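Long-range contact in axin interactor, dorsalization-associated protein (Danio rerio, PDB 2QZQ), which acts as a ventralizing factor in the embryo, binding axin and disrupting its homodimerization so that axin-mediated JNK activation is inhibited: residues L3-L15 with S68-L80. Residues are numbered along the deposited sequence; the frame is centred on the assembly and turned at random.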
loop_
_atom_site.group_PDB
_atom_site.type_symbol
_atom_site.label_atom_id
_atom_site.label_comp_id
_atom_site.label_asym_id
_atom_site.label_seq_id
_atom_site.Cartn_x
_atom_site.Cartn_y
_atom_site.Cartn_z
ATOM N N LEU A 3 -11.190 -5.617 -0.293
ATOM C CA LEU A 3 -10.722 -5.174 -1.607
ATOM C C LEU A 3 -11.935 -5.063 -2.508
ATOM O O LEU A 3 -12.783 -5.958 -2.521
ATOM C CB LEU A 3 -9.710 -6.139 -2.212
ATOM C CG LEU A 3 -8.341 -6.311 -1.527
ATOM C CD1 LEU A 3 -7.440 -7.156 -2.394
ATOM C CD2 LEU A 3 -7.638 -4.966 -1.186
ATOM N N LEU A 4 -12.021 -3.952 -3.231
ATOM C CA LEU A 4 -13.217 -3.630 -3.986
ATOM C C LEU A 4 -12.997 -3.953 -5.461
ATOM O O LEU A 4 -11.863 -3.975 -5.930
ATOM C CB LEU A 4 -13.559 -2.166 -3.776
ATOM C CG LEU A 4 -14.108 -1.748 -2.416
ATOM C CD1 LEU A 4 -13.991 -0.255 -2.264
ATOM C CD2 LEU A 4 -15.564 -2.191 -2.247
ATOM N N PRO A 5 -14.091 -4.213 -6.203
ATOM C CA PRO A 5 -13.926 -4.528 -7.620
ATOM C C PRO A 5 -13.431 -3.282 -8.363
ATOM O O PRO A 5 -13.648 -2.162 -7.891
ATOM C CB PRO A 5 -15.351 -4.879 -8.099
ATOM C CG PRO A 5 -16.243 -4.849 -6.883
ATOM C CD PRO A 5 -15.501 -4.159 -5.770
ATOM N N ARG A 6 -12.768 -3.498 -9.495
ATOM C CA ARG A 6 -12.436 -2.428 -10.444
ATOM C C ARG A 6 -13.688 -1.588 -10.779
ATOM O O ARG A 6 -14.781 -2.134 -10.998
ATOM C CB ARG A 6 -11.822 -3.036 -11.712
ATOM C CG ARG A 6 -11.185 -2.021 -12.685
ATOM C CD ARG A 6 -10.413 -2.720 -13.799
ATOM N NE ARG A 6 -9.422 -3.642 -13.255
ATOM C CZ ARG A 6 -8.786 -4.586 -13.943
ATOM N NH1 ARG A 6 -9.030 -4.753 -15.238
ATOM N NH2 ARG A 6 -7.893 -5.364 -13.333
ATOM N N LEU A 7 -13.536 -0.266 -10.748
ATOM C CA LEU A 7 -14.604 0.647 -11.164
ATOM C C LEU A 7 -14.964 0.414 -12.631
ATOM O O LEU A 7 -14.123 -0.057 -13.415
ATOM C CB LEU A 7 -14.188 2.115 -10.978
ATOM C CG LEU A 7 -14.042 2.665 -9.564
ATOM C CD1 LEU A 7 -13.510 4.062 -9.626
ATOM C CD2 LEU A 7 -15.373 2.643 -8.792
ATOM N N PRO A 8 -16.215 0.742 -13.016
ATOM C CA PRO A 8 -16.515 0.628 -14.449
ATOM C C PRO A 8 -15.612 1.594 -15.222
ATOM O O PRO A 8 -15.331 2.694 -14.732
ATOM C CB PRO A 8 -17.976 1.100 -14.556
ATOM C CG PRO A 8 -18.265 1.845 -13.290
ATOM C CD PRO A 8 -17.354 1.263 -12.228
ATOM N N SER A 9 -15.161 1.187 -16.398
ATOM C CA SER A 9 -14.358 2.071 -17.232
ATOM C C SER A 9 -15.186 3.250 -17.763
ATOM O O SER A 9 -16.392 3.130 -17.987
ATOM C CB SER A 9 -13.680 1.292 -18.357
ATOM O OG SER A 9 -14.637 0.747 -19.238
ATOM N N GLU A 10 -14.537 4.405 -17.886
ATOM C CA GLU A 10 -15.154 5.603 -18.438
ATOM C C GLU A 10 -14.321 6.032 -19.648
ATOM O O GLU A 10 -13.080 6.031 -19.597
ATOM C CB GLU A 10 -15.272 6.723 -17.395
ATOM C CG GLU A 10 -16.430 6.488 -16.425
ATOM C CD GLU A 10 -16.476 7.467 -15.267
ATOM O OE1 GLU A 10 -15.998 8.612 -15.436
ATOM O OE2 GLU A 10 -17.014 7.095 -14.181
ATOM N N PRO A 11 -14.995 6.332 -20.768
ATOM C CA PRO A 11 -14.228 6.737 -21.950
ATOM C C PRO A 11 -13.257 7.889 -21.670
ATOM O O PRO A 11 -13.619 8.878 -21.021
ATOM C CB PRO A 11 -15.322 7.136 -22.960
ATOM C CG PRO A 11 -16.536 6.284 -22.533
ATOM C CD PRO A 11 -16.457 6.269 -21.029
ATOM N N GLY A 12 -12.028 7.741 -22.168
ATOM C CA GLY A 12 -10.991 8.776 -22.059
ATOM C C GLY A 12 -10.336 8.909 -20.691
ATOM O O GLY A 12 -9.522 9.818 -20.466
HETATM N N MSE A 13 -10.689 8.004 -19.781
HETATM C CA MSE A 13 -10.173 8.032 -18.403
HETATM C C MSE A 13 -9.391 6.752 -18.104
HETATM O O MSE A 13 -9.476 5.759 -18.834
HETATM C CB MSE A 13 -11.308 8.207 -17.378
HETATM C CG MSE A 13 -12.273 9.330 -17.636
HETATM SE SE MSE A 13 -11.577 11.105 -17.321
HETATM C CE MSE A 13 -13.078 12.220 -18.141
ATOM N N THR A 14 -8.633 6.775 -17.014
ATOM C CA THR A 14 -7.664 5.707 -16.744
ATOM C C THR A 14 -7.876 5.138 -15.339
ATOM O O THR A 14 -8.087 5.889 -14.400
ATOM C CB THR A 14 -6.213 6.231 -16.847
ATOM O OG1 THR A 14 -6.056 7.003 -18.059
ATOM C CG2 THR A 14 -5.235 5.065 -16.833
ATOM N N LEU A 15 -7.824 3.817 -15.231
ATOM C CA LEU A 15 -7.941 3.130 -13.937
ATOM C C LEU A 15 -6.653 2.402 -13.611
ATOM O O LEU A 15 -6.001 1.813 -14.490
ATOM C CB LEU A 15 -9.123 2.147 -13.926
ATOM C CG LEU A 15 -10.533 2.736 -13.916
ATOM C CD1 LEU A 15 -11.545 1.609 -14.217
ATOM C CD2 LEU A 15 -10.883 3.486 -12.606
ATOM N N SER A 68 0.854 -11.197 -3.591
ATOM C CA SER A 68 0.375 -11.476 -4.952
ATOM C C SER A 68 -1.116 -11.211 -5.070
ATOM O O SER A 68 -1.890 -12.108 -5.397
ATOM C CB SER A 68 0.688 -12.922 -5.355
ATOM O OG SER A 68 2.052 -13.229 -5.144
ATOM N N VAL A 69 -1.514 -9.976 -4.787
ATOM C CA VAL A 69 -2.904 -9.578 -4.842
ATOM C C VAL A 69 -3.052 -8.227 -5.540
ATOM O O VAL A 69 -2.229 -7.325 -5.343
ATOM C CB VAL A 69 -3.532 -9.555 -3.425
ATOM C CG1 VAL A 69 -2.957 -8.407 -2.565
ATOM C CG2 VAL A 69 -5.058 -9.491 -3.508
ATOM N N ASP A 70 -4.099 -8.096 -6.362
ATOM C CA ASP A 70 -4.394 -6.834 -7.052
ATOM C C ASP A 70 -5.285 -5.943 -6.210
ATOM O O ASP A 70 -6.285 -6.395 -5.644
ATOM C CB ASP A 70 -5.091 -7.073 -8.399
ATOM C CG ASP A 70 -4.200 -7.731 -9.424
ATOM O OD1 ASP A 70 -2.956 -7.832 -9.225
ATOM O OD2 ASP A 70 -4.773 -8.150 -10.463
ATOM N N VAL A 71 -4.915 -4.677 -6.110
ATOM C CA VAL A 71 -5.758 -3.689 -5.469
ATOM C C VAL A 71 -6.219 -2.684 -6.533
ATOM O O VAL A 71 -5.395 -2.094 -7.229
ATOM C CB VAL A 71 -5.025 -2.976 -4.287
ATOM C CG1 VAL A 71 -5.911 -1.928 -3.643
ATOM C CG2 VAL A 71 -4.570 -4.021 -3.243
ATOM N N GLU A 72 -7.535 -2.486 -6.617
ATOM C CA GLU A 72 -8.141 -1.568 -7.579
ATOM C C GLU A 72 -8.340 -0.199 -6.968
ATOM O O GLU A 72 -9.098 -0.032 -6.004
ATOM C CB GLU A 72 -9.482 -2.140 -8.117
ATOM C CG GLU A 72 -9.382 -3.605 -8.619
ATOM C CD GLU A 72 -8.558 -3.782 -9.902
ATOM O OE1 GLU A 72 -8.254 -2.783 -10.606
ATOM O OE2 GLU A 72 -8.217 -4.936 -10.218
ATOM N N ILE A 73 -7.647 0.792 -7.526
ATOM C CA ILE A 73 -7.746 2.167 -7.024
ATOM C C ILE A 73 -9.099 2.764 -7.425
ATOM O O ILE A 73 -9.448 2.800 -8.612
ATOM C CB ILE A 73 -6.535 3.016 -7.504
ATOM C CG1 ILE A 73 -5.251 2.439 -6.906
ATOM C CG2 ILE A 73 -6.669 4.490 -7.088
ATOM C CD1 ILE A 73 -5.267 2.374 -5.372
ATOM N N GLN A 74 -9.845 3.223 -6.422
ATOM C CA GLN A 74 -11.264 3.531 -6.547
ATOM C C GLN A 74 -11.548 4.949 -7.028
ATOM O O GLN A 74 -12.449 5.625 -6.540
ATOM C CB GLN A 74 -11.969 3.253 -5.217
ATOM C CG GLN A 74 -11.926 1.777 -4.841
ATOM C CD GLN A 74 -12.744 0.922 -5.795
ATOM O OE1 GLN A 74 -13.948 1.150 -5.957
ATOM N NE2 GLN A 74 -12.112 -0.062 -6.413
ATOM N N ARG A 75 -10.762 5.400 -7.995
ATOM C CA ARG A 75 -11.092 6.620 -8.722
ATOM C C ARG A 75 -10.298 6.652 -10.015
ATOM O O ARG A 75 -9.110 6.315 -10.037
ATOM C CB ARG A 75 -10.831 7.889 -7.893
ATOM C CG ARG A 75 -11.641 9.092 -8.386
ATOM C CD ARG A 75 -11.189 10.430 -7.760
ATOM N NE ARG A 75 -11.710 10.598 -6.403
ATOM C CZ ARG A 75 -11.708 11.741 -5.718
ATOM N NH1 ARG A 75 -11.220 12.852 -6.255
ATOM N NH2 ARG A 75 -12.204 11.773 -4.486
ATOM N N HIS A 76 -10.958 7.061 -11.091
ATOM C CA HIS A 76 -10.247 7.328 -12.353
ATOM C C HIS A 76 -9.135 8.343 -12.115
ATOM O O HIS A 76 -9.335 9.367 -11.464
ATOM C CB HIS A 76 -11.235 7.766 -13.460
ATOM C CG HIS A 76 -12.245 6.711 -13.795
ATOM N ND1 HIS A 76 -13.427 6.568 -13.098
ATOM C CD2 HIS A 76 -12.229 5.720 -14.715
ATOM C CE1 HIS A 76 -14.104 5.544 -13.589
ATOM N NE2 HIS A 76 -13.396 5.008 -14.569
ATOM N N LEU A 77 -7.942 8.031 -12.608
ATOM C CA LEU A 77 -6.735 8.824 -12.298
ATOM C C LEU A 77 -6.868 10.317 -12.580
ATOM O O LEU A 77 -6.428 11.129 -11.779
ATOM C CB LEU A 77 -5.497 8.255 -13.005
ATOM C CG LEU A 77 -5.042 6.847 -12.633
ATOM C CD1 LEU A 77 -3.787 6.461 -13.403
ATOM C CD2 LEU A 77 -4.852 6.714 -11.104
ATOM N N GLU A 78 -7.504 10.676 -13.701
ATOM C CA GLU A 78 -7.649 12.081 -14.113
ATOM C C GLU A 78 -8.517 12.909 -13.162
ATOM O O GLU A 78 -8.499 14.153 -13.201
ATOM C CB GLU A 78 -8.175 12.161 -15.564
ATOM C CG GLU A 78 -7.231 11.545 -16.610
ATOM C CD GLU A 78 -7.403 10.048 -16.770
ATOM O OE1 GLU A 78 -8.229 9.474 -16.039
ATOM O OE2 GLU A 78 -6.736 9.431 -17.630
ATOM N N LYS A 79 -9.240 12.220 -12.275
ATOM C CA LYS A 79 -10.123 12.871 -11.298
ATOM C C LYS A 79 -9.508 13.045 -9.911
ATOM O O LYS A 79 -10.101 13.701 -9.021
ATOM C CB LYS A 79 -11.440 12.109 -11.191
ATOM C CG LYS A 79 -12.270 12.149 -12.452
ATOM C CD LYS A 79 -13.466 11.234 -12.322
ATOM C CE LYS A 79 -14.165 11.015 -13.649
ATOM N NZ LYS A 79 -15.055 9.837 -13.535
ATOM N N LEU A 80 -8.323 12.463 -9.721
ATOM C CA LEU A 80 -7.551 12.658 -8.498
ATOM C C LEU A 80 -6.867 14.028 -8.488
ATOM O O LEU A 80 -6.338 14.474 -9.530
ATOM C CB LEU A 80 -6.543 11.500 -8.296
ATOM C CG LEU A 80 -7.158 10.154 -7.862
ATOM C CD1 LEU A 80 -6.196 9.003 -8.063
ATOM C CD2 LEU A 80 -7.669 10.175 -6.397
HETATM O O HOH W 1 -9.339 -3.753 -4.964
HETATM O O HOH W 2 -15.743 -0.752 -6.834
HETATM O O HOH W 3 -10.958 0.673 -10.025
HETATM O O HOH W 4 -6.762 10.144 -20.356
#
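R6 on E72 and H76 between L15 and E10 mark a surface contact of the C-terminal C2 domain, where the irregular lead-in to strand 15-24 lies over the end of strand 64-72 and the loop and 3-10 turn after it. R6 grips the E72 carboxylate side-on. R6 NE reaches E72 OE1 at 3.0 Å from above the carboxylate plane. R6 NH2 meets E72 OE2 on its syn side at 3.2 Å. Guanidinium and carboxylate planes stand 56° apart. E72 OE1 is also hydrogen-bonded to T17 OG1 of strand 15-24. Without the carboxylate, as with an alanine at E72, R6 would probably lose its salt-bridge mate and be freer to turn, and the bond to T17 would go too.

Q74 bends back at chi2 (-67°), which brings NE2 to P5 O at 3.0 Å while the same nitrogen donates to E72 O; two acceptors fix the amide, and water 2 links its OE1 to P5 O. The H76 ring is sandwiched: L15 CD2 lies over one face, 3.5 Å from the centroid, and E10 CB over the opposite one, with P8 O in plane at the edge, weakly bonded to NE2.

Beyond the ring, E78 receives T14 through syn lone pairs, OE1 taking T14 N at 2.9 Å and OE2 taking T14 OG1 at 2.6 Å. L77 N closes on T14 O at 2.8 Å, nearly straight (167°).

At L15 the 3-15 lead-in enters strand 15-24, which runs antiparallel between 64-72 and 144-151; backbone bonds join V71 to L18 and L15 to H151, while V71 and I73 pack on V38 of strand 34-41.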